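Putative transcriptional regulator TRANSCRIPTION REGULATOR protein (Rhizobium meliloti, PDB 5NLA) activates transcription as an AraC-like regulator that binds c-di-GMP to control extracellular polysaccharide production, probably through sequence-specific binding to DNA. Local coordinates at residues Arg52-Trp63 / Glu81-Leu89; Leu171-Asp181 / Val224-Val232. All coordinates share one frame; numbering follows the deposited sequence.

Contact 1: residues Arg52-Trp63 / Glu81-Leu89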
loop_
_atom_site.group_PDB
_atom_site.type_symbol
_atom_site.label_atom_id
_atom_site.label_comp_id
_atom_site.label_asym_id
_atom_site.label_seq_id
_atom_site.Cartn_x
_atom_site.Cartn_y
_atom_site.Cartn_z
ATOM N N ARG A 52 6.187 7.467 16.710
ATOM C CA ARG A 52 6.859 8.740 16.503
ATOM C C ARG A 52 8.267 8.658 16.999
ATOM O O ARG A 52 8.647 7.715 17.672
ATOM C CB ARG A 52 6.123 9.896 17.193
ATOM C CG ARG A 52 6.196 9.900 18.708
ATOM C CD ARG A 52 5.074 10.733 19.305
ATOM N NE ARG A 52 3.760 10.139 19.041
ATOM C CZ ARG A 52 2.591 10.671 19.396
ATOM N NH1 ARG A 52 2.531 11.840 20.042
ATOM N NH2 ARG A 52 1.461 10.031 19.087
ATOM N N ASP A 53 9.035 9.682 16.694
ATOM C CA ASP A 53 10.407 9.731 17.140
ATOM C C ASP A 53 10.749 11.026 17.870
ATOM O O ASP A 53 11.916 11.362 17.983
ATOM C CB ASP A 53 11.319 9.480 15.942
ATOM C CG ASP A 53 11.023 10.399 14.794
ATOM O OD1 ASP A 53 10.892 11.619 15.037
ATOM O OD2 ASP A 53 10.929 9.899 13.649
ATOM N N LEU A 54 9.746 11.725 18.400
ATOM C CA LEU A 54 9.992 12.941 19.190
ATOM C C LEU A 54 10.756 12.701 20.515
ATOM O O LEU A 54 11.523 13.562 20.909
ATOM C CB LEU A 54 8.697 13.739 19.432
ATOM C CG LEU A 54 8.148 14.546 18.232
ATOM C CD1 LEU A 54 7.174 13.750 17.364
ATOM C CD2 LEU A 54 7.491 15.850 18.700
ATOM N N PRO A 55 10.561 11.543 21.196
ATOM C CA PRO A 55 11.364 11.263 22.408
ATOM C C PRO A 55 12.842 10.815 22.237
ATOM O O PRO A 55 13.618 10.998 23.170
ATOM C CB PRO A 55 10.544 10.185 23.140
ATOM C CG PRO A 55 9.167 10.300 22.586
ATOM C CD PRO A 55 9.375 10.667 21.145
ATOM N N PRO A 56 13.227 10.194 21.103
ATOM C CA PRO A 56 14.677 10.056 20.831
ATOM C C PRO A 56 15.389 11.372 20.451
ATOM O O PRO A 56 14.799 12.440 20.587
ATOM C CB PRO A 56 14.711 9.069 19.649
ATOM C CG PRO A 56 13.492 8.226 19.807
ATOM C CD PRO A 56 12.449 9.129 20.435
ATOM N N GLN A 57 16.648 11.288 19.999
ATOM C CA GLN A 57 17.331 12.413 19.314
ATOM C C GLN A 57 17.912 12.139 17.899
ATOM O O GLN A 57 17.902 13.058 17.052
ATOM C CB GLN A 57 18.428 12.989 20.189
ATOM C CG GLN A 57 19.022 14.286 19.637
ATOM C CD GLN A 57 17.971 15.249 19.090
ATOM O OE1 GLN A 57 17.963 15.571 17.904
ATOM N NE2 GLN A 57 17.068 15.677 19.951
ATOM N N GLU A 58 18.438 10.923 17.651
ATOM C CA GLU A 58 18.776 10.469 16.277
ATOM C C GLU A 58 17.618 9.655 15.690
ATOM O O GLU A 58 17.601 8.431 15.671
ATOM C CB GLU A 58 20.131 9.778 16.203
ATOM C CG GLU A 58 21.259 10.740 15.810
ATOM C CD GLU A 58 21.384 11.986 16.705
ATOM O OE1 GLU A 58 20.635 12.968 16.495
ATOM O OE2 GLU A 58 22.262 12.015 17.603
ATOM N N GLN A 59 16.674 10.430 15.164
ATOM C CA GLN A 59 15.292 10.056 14.934
ATOM C C GLN A 59 15.071 9.517 13.516
ATOM O O GLN A 59 14.148 8.719 13.272
ATOM C CB GLN A 59 14.439 11.317 15.157
ATOM C CG GLN A 59 14.662 11.951 16.533
ATOM C CD GLN A 59 14.096 13.352 16.716
ATOM O OE1 GLN A 59 13.856 14.083 15.772
ATOM N NE2 GLN A 59 13.909 13.728 17.952
ATOM N N PHE A 60 15.895 9.988 12.577
ATOM C CA PHE A 60 15.825 9.544 11.201
ATOM C C PHE A 60 16.144 8.074 11.114
ATOM O O PHE A 60 15.411 7.313 10.493
ATOM C CB PHE A 60 16.804 10.303 10.320
ATOM C CG PHE A 60 16.867 9.758 8.940
ATOM C CD1 PHE A 60 15.781 9.887 8.098
ATOM C CD2 PHE A 60 17.972 9.039 8.503
ATOM C CE1 PHE A 60 15.810 9.363 6.828
ATOM C CE2 PHE A 60 18.003 8.508 7.230
ATOM C CZ PHE A 60 16.921 8.676 6.399
ATOM N N ARG A 61 17.252 7.682 11.735
ATOM C CA ARG A 61 17.638 6.275 11.801
ATOM C C ARG A 61 16.478 5.398 12.322
ATOM O O ARG A 61 16.196 4.359 11.732
ATOM C CB ARG A 61 18.931 6.085 12.614
ATOM C CG ARG A 61 20.172 6.664 11.926
ATOM C CD ARG A 61 21.479 6.034 12.398
ATOM N NE ARG A 61 21.710 6.224 13.831
ATOM C CZ ARG A 61 22.381 7.237 14.400
ATOM N NH1 ARG A 61 22.930 8.225 13.683
ATOM N NH2 ARG A 61 22.509 7.270 15.726
ATOM N N SER A 62 15.785 5.825 13.380
ATOM C CA SER A 62 14.596 5.103 13.861
ATOM C C SER A 62 13.497 5.078 12.807
ATOM O O SER A 62 12.977 4.024 12.452
ATOM C CB SER A 62 14.048 5.716 15.145
ATOM O OG SER A 62 12.780 5.165 15.446
ATOM N N TRP A 63 13.148 6.247 12.303
ATOM C CA TRP A 63 12.159 6.344 11.240
ATOM C C TRP A 63 12.440 5.403 10.059
ATOM O O TRP A 63 11.522 4.771 9.521
ATOM C CB TRP A 63 12.075 7.785 10.746
ATOM C CG TRP A 63 11.127 7.957 9.641
ATOM C CD1 TRP A 63 11.426 8.064 8.324
ATOM C CD2 TRP A 63 9.719 8.004 9.741
ATOM N NE1 TRP A 63 10.282 8.195 7.591
ATOM C CE2 TRP A 63 9.217 8.159 8.445
ATOM C CE3 TRP A 63 8.825 7.944 10.811
ATOM C CZ2 TRP A 63 7.866 8.247 8.176
ATOM C CZ3 TRP A 63 7.463 8.048 10.548
ATOM C CH2 TRP A 63 7.001 8.193 9.241
ATOM N N GLU A 81 21.991 14.508 10.158
ATOM C CA GLU A 81 21.160 13.726 11.089
ATOM C C GLU A 81 21.113 14.363 12.480
ATOM O O GLU A 81 20.230 14.043 13.265
ATOM C CB GLU A 81 21.653 12.285 11.204
ATOM C CG GLU A 81 21.485 11.455 9.939
ATOM C CD GLU A 81 21.883 9.978 10.107
ATOM O OE1 GLU A 81 21.987 9.485 11.254
ATOM O OE2 GLU A 81 22.075 9.294 9.073
ATOM N N GLU A 82 22.094 15.219 12.778
ATOM C CA GLU A 82 22.102 16.122 13.950
ATOM C C GLU A 82 20.796 16.911 14.092
ATOM O O GLU A 82 20.199 16.956 15.159
ATOM C CB GLU A 82 23.264 17.127 13.828
ATOM C CG GLU A 82 23.603 17.876 15.120
ATOM C CD GLU A 82 23.950 19.361 14.936
ATOM O OE1 GLU A 82 24.193 19.828 13.797
ATOM O OE2 GLU A 82 23.979 20.079 15.957
ATOM N N ASP A 83 20.356 17.504 12.988
ATOM C CA ASP A 83 19.152 18.340 12.948
ATOM C C ASP A 83 17.915 17.686 13.589
ATOM O O ASP A 83 17.065 18.374 14.124
ATOM C CB ASP A 83 18.810 18.748 11.485
ATOM C CG ASP A 83 19.921 19.578 10.803
ATOM O OD1 ASP A 83 20.662 20.314 11.503
ATOM O OD2 ASP A 83 20.044 19.497 9.556
ATOM N N GLY A 84 17.814 16.366 13.523
ATOM C CA GLY A 84 16.625 15.665 13.974
ATOM C C GLY A 84 15.714 15.367 12.802
ATOM O O GLY A 84 15.972 15.782 11.667
ATOM N N PHE A 85 14.645 14.632 13.076
ATOM C CA PHE A 85 13.736 14.191 12.043
ATOM C C PHE A 85 12.366 13.868 12.663
ATOM O O PHE A 85 12.007 12.694 12.819
ATOM C CB PHE A 85 14.331 12.982 11.327
ATOM C CG PHE A 85 13.636 12.636 10.049
ATOM C CD1 PHE A 85 14.023 13.237 8.860
ATOM C CD2 PHE A 85 12.614 11.683 10.024
ATOM C CE1 PHE A 85 13.388 12.926 7.669
ATOM C CE2 PHE A 85 11.971 11.359 8.827
ATOM C CZ PHE A 85 12.350 11.988 7.650
ATOM N N PRO A 86 11.591 14.915 13.011
ATOM C CA PRO A 86 10.322 14.737 13.712
ATOM C C PRO A 86 9.234 14.142 12.812
ATOM O O PRO A 86 8.770 14.807 11.890
ATOM C CB PRO A 86 9.955 16.154 14.128
ATOM C CG PRO A 86 10.560 17.023 13.082
ATOM C CD PRO A 86 11.769 16.304 12.549
ATOM N N ALA A 87 8.838 12.904 13.099
ATOM C CA ALA A 87 7.897 12.169 12.263
ATOM C C ALA A 87 6.910 11.362 13.106
ATOM O O ALA A 87 7.202 10.992 14.239
ATOM C CB ALA A 87 8.632 11.270 11.281
ATOM N N GLU A 88 5.736 11.126 12.522
ATOM C CA GLU A 88 4.630 10.458 13.180
ATOM C C GLU A 88 3.896 9.596 12.177
ATOM O O GLU A 88 3.586 10.052 11.073
ATOM C CB GLU A 88 3.645 11.475 13.743
ATOM C CG GLU A 88 3.601 11.572 15.253
ATOM C CD GLU A 88 2.329 12.244 15.738
ATOM O OE1 GLU A 88 1.845 13.187 15.060
ATOM O OE2 GLU A 88 1.802 11.815 16.790
ATOM N N LEU A 89 3.639 8.352 12.574
ATOM C CA LEU A 89 2.727 7.453 11.886
ATOM C C LEU A 89 1.662 7.089 12.886
ATOM O O LEU A 89 1.955 6.874 14.062
ATOM C CB LEU A 89 3.441 6.186 11.430
ATOM C CG LEU A 89 3.984 6.007 10.000
ATOM C CD1 LEU A 89 3.597 4.634 9.448
ATOM C CD2 LEU A 89 3.558 7.100 9.029
HETATM O O HOH W 1 18.165 12.450 12.619
#
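Arg52 and Glu88 face each other as a non-hydrogen-bonded antiparallel pair at the outer edge of a seven-stranded sheet, where strand 49-52 meets strand 88-94; beyond it the chain turns into helix 59-67, whose aromatic residues form a cluster with Phe85. The two long side chains run alongside in the same direction. Glu88 OE2 sits 2.9 Å from Arg52 NH2 but over the guanidinium face, giving a salt bridge of charge alone. Asp53, a short acid just past the strand, turns its carboxylate back to the opposite backbone: OD1 accepts Ala87 N at 3.1 Å on its syn side, while Asp53 N gives a weak bond to Ala87 O. Gln59 suits the next position because its amide can serve two backbone groups, the N-H of Phe85 and the carbonyl of Pro56. Its extended chain brings OE1 to Phe85 N (2.9 Å, 170° at the hydrogen), and NE2 donates to Pro56 O within its own segment, which fixes the amide's rotation. A chi1 of 173° swings the Phe60 ring away from its own backbone N and against Phe85, edge to face, with CD1 above the middle of that ring. Arg61, on the more exposed flank, lies roughly perpendicular to Glu81, and NH1 binds OE1 at 2.9 Å in a hydrogen-bonded salt bridge. Trp63, large and flat, spans the gap between helix and sheet and also touches Gln102 and Thr104 of strand 97-104. Phe85 lies obliquely against its five-membered ring. With an alanine at Trp63, the indole face over Ala87 CB and the packing on one flank of Phe85 would probably be lost, opening a gap between helix and strand. Small enough to fit beneath the indole, Ala87 places CB 3.6 Å from the centroid of the six-membered ring in a CH-pi contact, while Leu89 CD2 meets the indole edge at CH2.

Contact 2: residues Leu171-Asp181 / Val224-Val232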
loop_
_atom_site.group_PDB
_atom_site.type_symbol
_atom_site.label_atom_id
_atom_site.label_comp_id
_atom_site.label_asym_id
_atom_site.label_seq_id
_atom_site.Cartn_x
_atom_site.Cartn_y
_atom_site.Cartn_z
ATOM N N LEU A 171 -4.221 5.127 2.517
ATOM C CA LEU A 171 -4.974 3.861 2.503
ATOM C C LEU A 171 -4.105 2.749 1.912
ATOM O O LEU A 171 -3.545 2.893 0.816
ATOM C CB LEU A 171 -6.230 3.981 1.632
ATOM C CG LEU A 171 -7.184 5.145 1.874
ATOM C CD1 LEU A 171 -8.283 5.161 0.821
ATOM C CD2 LEU A 171 -7.774 5.060 3.267
ATOM N N PHE A 172 -3.995 1.647 2.642
ATOM C CA PHE A 172 -3.349 0.447 2.135
ATOM C C PHE A 172 -4.435 -0.620 2.078
ATOM O O PHE A 172 -4.994 -0.991 3.101
ATOM C CB PHE A 172 -2.223 -0.005 3.053
ATOM C CG PHE A 172 -1.061 0.952 3.140
ATOM C CD1 PHE A 172 -0.036 0.909 2.202
ATOM C CD2 PHE A 172 -0.946 1.851 4.216
ATOM C CE1 PHE A 172 1.055 1.773 2.293
ATOM C CE2 PHE A 172 0.151 2.709 4.323
ATOM C CZ PHE A 172 1.152 2.673 3.357
ATOM N N MET A 173 -4.734 -1.084 0.868
ATOM C CA MET A 173 -5.829 -2.023 0.612
ATOM C C MET A 173 -5.209 -3.352 0.138
ATOM O O MET A 173 -4.404 -3.347 -0.804
ATOM C CB MET A 173 -6.770 -1.448 -0.463
ATOM C CG MET A 173 -7.660 -0.288 0.017
ATOM S SD MET A 173 -8.349 0.793 -1.259
ATOM C CE MET A 173 -6.813 1.445 -1.865
ATOM N N PRO A 174 -5.559 -4.489 0.786
ATOM C CA PRO A 174 -4.965 -5.770 0.376
ATOM C C PRO A 174 -5.359 -6.163 -1.045
ATOM O O PRO A 174 -6.481 -5.875 -1.456
ATOM C CB PRO A 174 -5.542 -6.776 1.374
ATOM C CG PRO A 174 -6.164 -5.980 2.459
ATOM C CD PRO A 174 -6.532 -4.664 1.879
ATOM N N TYR A 175 -4.448 -6.828 -1.767
ATOM C CA TYR A 175 -4.620 -7.108 -3.205
ATOM C C TYR A 175 -6.050 -7.427 -3.608
ATOM O O TYR A 175 -6.566 -6.892 -4.586
ATOM C CB TYR A 175 -3.748 -8.287 -3.675
ATOM C CG TYR A 175 -3.764 -8.409 -5.184
ATOM C CD1 TYR A 175 -3.066 -7.499 -5.961
ATOM C CD2 TYR A 175 -4.511 -9.384 -5.830
ATOM C CE1 TYR A 175 -3.087 -7.558 -7.337
ATOM C CE2 TYR A 175 -4.538 -9.448 -7.216
ATOM C CZ TYR A 175 -3.819 -8.520 -7.963
ATOM O OH TYR A 175 -3.803 -8.531 -9.340
ATOM N N GLU A 176 -6.667 -8.311 -2.841
ATOM C CA GLU A 176 -7.948 -8.881 -3.191
ATOM C C GLU A 176 -9.105 -7.887 -3.152
ATOM O O GLU A 176 -10.062 -8.035 -3.911
ATOM C CB GLU A 176 -8.230 -10.057 -2.271
ATOM C CG GLU A 176 -9.449 -10.865 -2.654
ATOM C CD GLU A 176 -9.392 -11.501 -4.043
ATOM O OE1 GLU A 176 -8.280 -11.850 -4.515
ATOM O OE2 GLU A 176 -10.476 -11.663 -4.653
ATOM N N LEU A 177 -9.010 -6.877 -2.293
ATOM C CA LEU A 177 -10.035 -5.828 -2.208
ATOM C C LEU A 177 -10.398 -5.258 -3.582
ATOM O O LEU A 177 -11.577 -5.076 -3.897
ATOM C CB LEU A 177 -9.580 -4.689 -1.279
ATOM C CG LEU A 177 -10.604 -4.182 -0.263
ATOM C CD1 LEU A 177 -11.858 -3.669 -0.953
ATOM C CD2 LEU A 177 -10.959 -5.269 0.752
ATOM N N LEU A 178 -9.373 -5.009 -4.392
ATOM C CA LEU A 178 -9.525 -4.382 -5.699
ATOM C C LEU A 178 -9.132 -5.286 -6.878
ATOM O O LEU A 178 -9.098 -4.821 -8.017
ATOM C CB LEU A 178 -8.693 -3.090 -5.742
ATOM C CG LEU A 178 -8.972 -2.020 -4.676
ATOM C CD1 LEU A 178 -7.829 -1.017 -4.539
ATOM C CD2 LEU A 178 -10.269 -1.296 -4.997
ATOM N N ALA A 179 -8.870 -6.568 -6.622
ATOM C CA ALA A 179 -8.411 -7.501 -7.664
ATOM C C ALA A 179 -9.363 -7.599 -8.870
ATOM O O ALA A 179 -8.917 -7.828 -10.000
ATOM C CB ALA A 179 -8.162 -8.880 -7.065
ATOM N N ASP A 180 -10.661 -7.412 -8.628
ATOM C CA ASP A 180 -11.653 -7.394 -9.711
ATOM C C ASP A 180 -11.359 -6.344 -10.785
ATOM O O ASP A 180 -11.513 -6.632 -11.971
ATOM C CB ASP A 180 -13.079 -7.195 -9.165
ATOM C CG ASP A 180 -13.674 -8.470 -8.559
ATOM O OD1 ASP A 180 -13.054 -9.557 -8.651
ATOM O OD2 ASP A 180 -14.790 -8.377 -7.997
ATOM N N ASP A 181 -10.924 -5.148 -10.384
ATOM C CA ASP A 181 -10.588 -4.091 -11.351
ATOM C C ASP A 181 -9.066 -3.944 -11.551
ATOM O O ASP A 181 -8.570 -2.853 -11.811
ATOM C CB ASP A 181 -11.258 -2.766 -10.946
ATOM C CG ASP A 181 -12.785 -2.782 -11.151
ATOM O OD1 ASP A 181 -13.525 -3.173 -10.215
ATOM O OD2 ASP A 181 -13.247 -2.374 -12.241
ATOM N N VAL A 224 -15.481 0.236 4.235
ATOM C CA VAL A 224 -14.502 -0.396 3.343
ATOM C C VAL A 224 -15.044 -0.474 1.919
ATOM O O VAL A 224 -14.321 -0.214 0.958
ATOM C CB VAL A 224 -14.098 -1.818 3.815
ATOM C CG1 VAL A 224 -13.107 -2.454 2.834
ATOM C CG2 VAL A 224 -13.513 -1.778 5.226
ATOM N N ARG A 225 -16.322 -0.811 1.797
ATOM C CA ARG A 225 -16.954 -0.950 0.489
ATOM C C ARG A 225 -17.063 0.377 -0.287
ATOM O O ARG A 225 -16.782 0.392 -1.487
ATOM C CB ARG A 225 -18.326 -1.641 0.605
ATOM C CG ARG A 225 -18.577 -2.622 -0.524
ATOM C CD ARG A 225 -19.786 -3.521 -0.298
ATOM N NE ARG A 225 -19.683 -4.709 -1.152
ATOM C CZ ARG A 225 -20.699 -5.368 -1.716
ATOM N NH1 ARG A 225 -21.970 -5.002 -1.537
ATOM N NH2 ARG A 225 -20.432 -6.430 -2.480
ATOM N N THR A 226 -17.431 1.481 0.372
ATOM C CA THR A 226 -17.576 2.760 -0.365
ATOM C C THR A 226 -16.185 3.315 -0.703
ATOM O O THR A 226 -16.011 3.925 -1.757
ATOM C CB THR A 226 -18.505 3.860 0.282
ATOM O OG1 THR A 226 -17.759 5.031 0.646
ATOM C CG2 THR A 226 -19.297 3.369 1.478
ATOM N N ILE A 227 -15.203 3.085 0.172
ATOM C CA ILE A 227 -13.810 3.420 -0.141
ATOM C C ILE A 227 -13.309 2.610 -1.342
ATOM O O ILE A 227 -12.650 3.158 -2.216
ATOM C CB ILE A 227 -12.874 3.266 1.088
ATOM C CG1 ILE A 227 -13.226 4.339 2.128
ATOM C CG2 ILE A 227 -11.395 3.392 0.695
ATOM C CD1 ILE A 227 -12.469 4.239 3.440
ATOM N N ARG A 228 -13.633 1.324 -1.402
ATOM C CA ARG A 228 -13.305 0.522 -2.590
ATOM C C ARG A 228 -13.926 1.147 -3.849
ATOM O O ARG A 228 -13.225 1.405 -4.829
ATOM C CB ARG A 228 -13.773 -0.930 -2.426
ATOM C CG ARG A 228 -13.420 -1.845 -3.592
ATOM C CD ARG A 228 -14.168 -3.158 -3.519
ATOM N NE ARG A 228 -15.606 -3.006 -3.746
ATOM C CZ ARG A 228 -16.536 -3.908 -3.413
ATOM N NH1 ARG A 228 -16.209 -5.053 -2.809
ATOM N NH2 ARG A 228 -17.816 -3.662 -3.677
ATOM N N ASP A 229 -15.232 1.397 -3.804
ATOM C CA ASP A 229 -15.956 1.933 -4.955
ATOM C C ASP A 229 -15.425 3.315 -5.366
ATOM O O ASP A 229 -15.098 3.533 -6.538
ATOM C CB ASP A 229 -17.476 1.959 -4.691
ATOM C CG ASP A 229 -18.094 0.549 -4.641
ATOM O OD1 ASP A 229 -17.343 -0.459 -4.705
ATOM O OD2 ASP A 229 -19.335 0.444 -4.539
ATOM N N MET A 230 -15.313 4.228 -4.398
ATOM C CA MET A 230 -14.707 5.539 -4.630
ATOM C C MET A 230 -13.310 5.429 -5.281
ATOM O O MET A 230 -13.016 6.148 -6.245
ATOM C CB MET A 230 -14.601 6.338 -3.322
ATOM C CG MET A 230 -15.892 6.959 -2.837
ATOM S SD MET A 230 -15.715 7.757 -1.238
ATOM C CE MET A 230 -17.409 8.214 -0.955
ATOM N N VAL A 231 -12.464 4.535 -4.770
ATOM C CA VAL A 231 -11.101 4.398 -5.292
ATOM C C VAL A 231 -11.125 3.930 -6.739
ATOM O O VAL A 231 -10.554 4.570 -7.623
ATOM C CB VAL A 231 -10.240 3.434 -4.445
ATOM C CG1 VAL A 231 -9.006 2.958 -5.208
ATOM C CG2 VAL A 231 -9.810 4.111 -3.144
ATOM N N VAL A 232 -11.788 2.812 -6.972
ATOM C CA VAL A 232 -11.840 2.229 -8.303
ATOM C C VAL A 232 -12.492 3.187 -9.336
ATOM O O VAL A 232 -12.084 3.220 -10.504
ATOM C CB VAL A 232 -12.501 0.821 -8.246
ATOM C CG1 VAL A 232 -14.007 0.897 -8.034
ATOM C CG2 VAL A 232 -12.189 0.027 -9.494
#
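Leu171 and Ile227 make the close, buried end of this contact: Leu171 CD1 reaches Ile227 CG2 at 3.6 Å. Ile227 already points at the strand, and its CG2 branch, opposite the backbone N, makes the touch. Next along, the ends of Met173 and Val231 meet head on, SD to CG2 at 4.1 Å. The flexible thioether suits a place where it must also fit against Leu97, Trp124 and Val126. Branched aliphatic residues suit the helix face, since their methyls fill the space above the sheet without needing polar partners. Here helix 220-234 lies across one face of the seven-stranded antiparallel sheet, the short segments 171-173 and 224-232 crossing at -96° with axes 11.2 Å apart; Tyr204 of helix 196-211 packs on Ile227 too. After Pro174 the chain leaves the sheet, and a short, weakly bonded helical turn at about 175-178 leans on the flank of helix 220-234. Leu178 still belongs to the interior, its CD2 lying 3.5 Å from Arg228 CG as the two side chains run antiparallel alongside one another. Leu177 is more open, resting CD1 on the methylene chain of Arg228, whose guanidinium turns from these leucines to bind Asp229 OD1 through NE (3.2 Å). At the exposed end, Asp181 lies nearly perpendicular to Val232, and the valine's CG2 meets CB and the carboxylate carbon of the aspartate.

Following the chain from its N terminus, contact 1 closes first: after strand 49-52 and the start of helix 59-67, a loop of 17 residues that includes strand 72-74 returns to begin strand 88-94. Contact 2 opens later, on strand 166-173, and closes a longer loop of 42 residues, mostly helical, when helix 220-234 comes back over the sheet. The two loops follow in series and neither nest nor cross. Both contacts reach the same sheet, where strand 97-104 separates strands 88-94 and 166-173. Contact 1 ties the sheet's edge to a helix; contact 2 fixes a helix over its middle, and within its first segment Glu176 forms a salt bridge with Arg301 of the helix-turn-helix region.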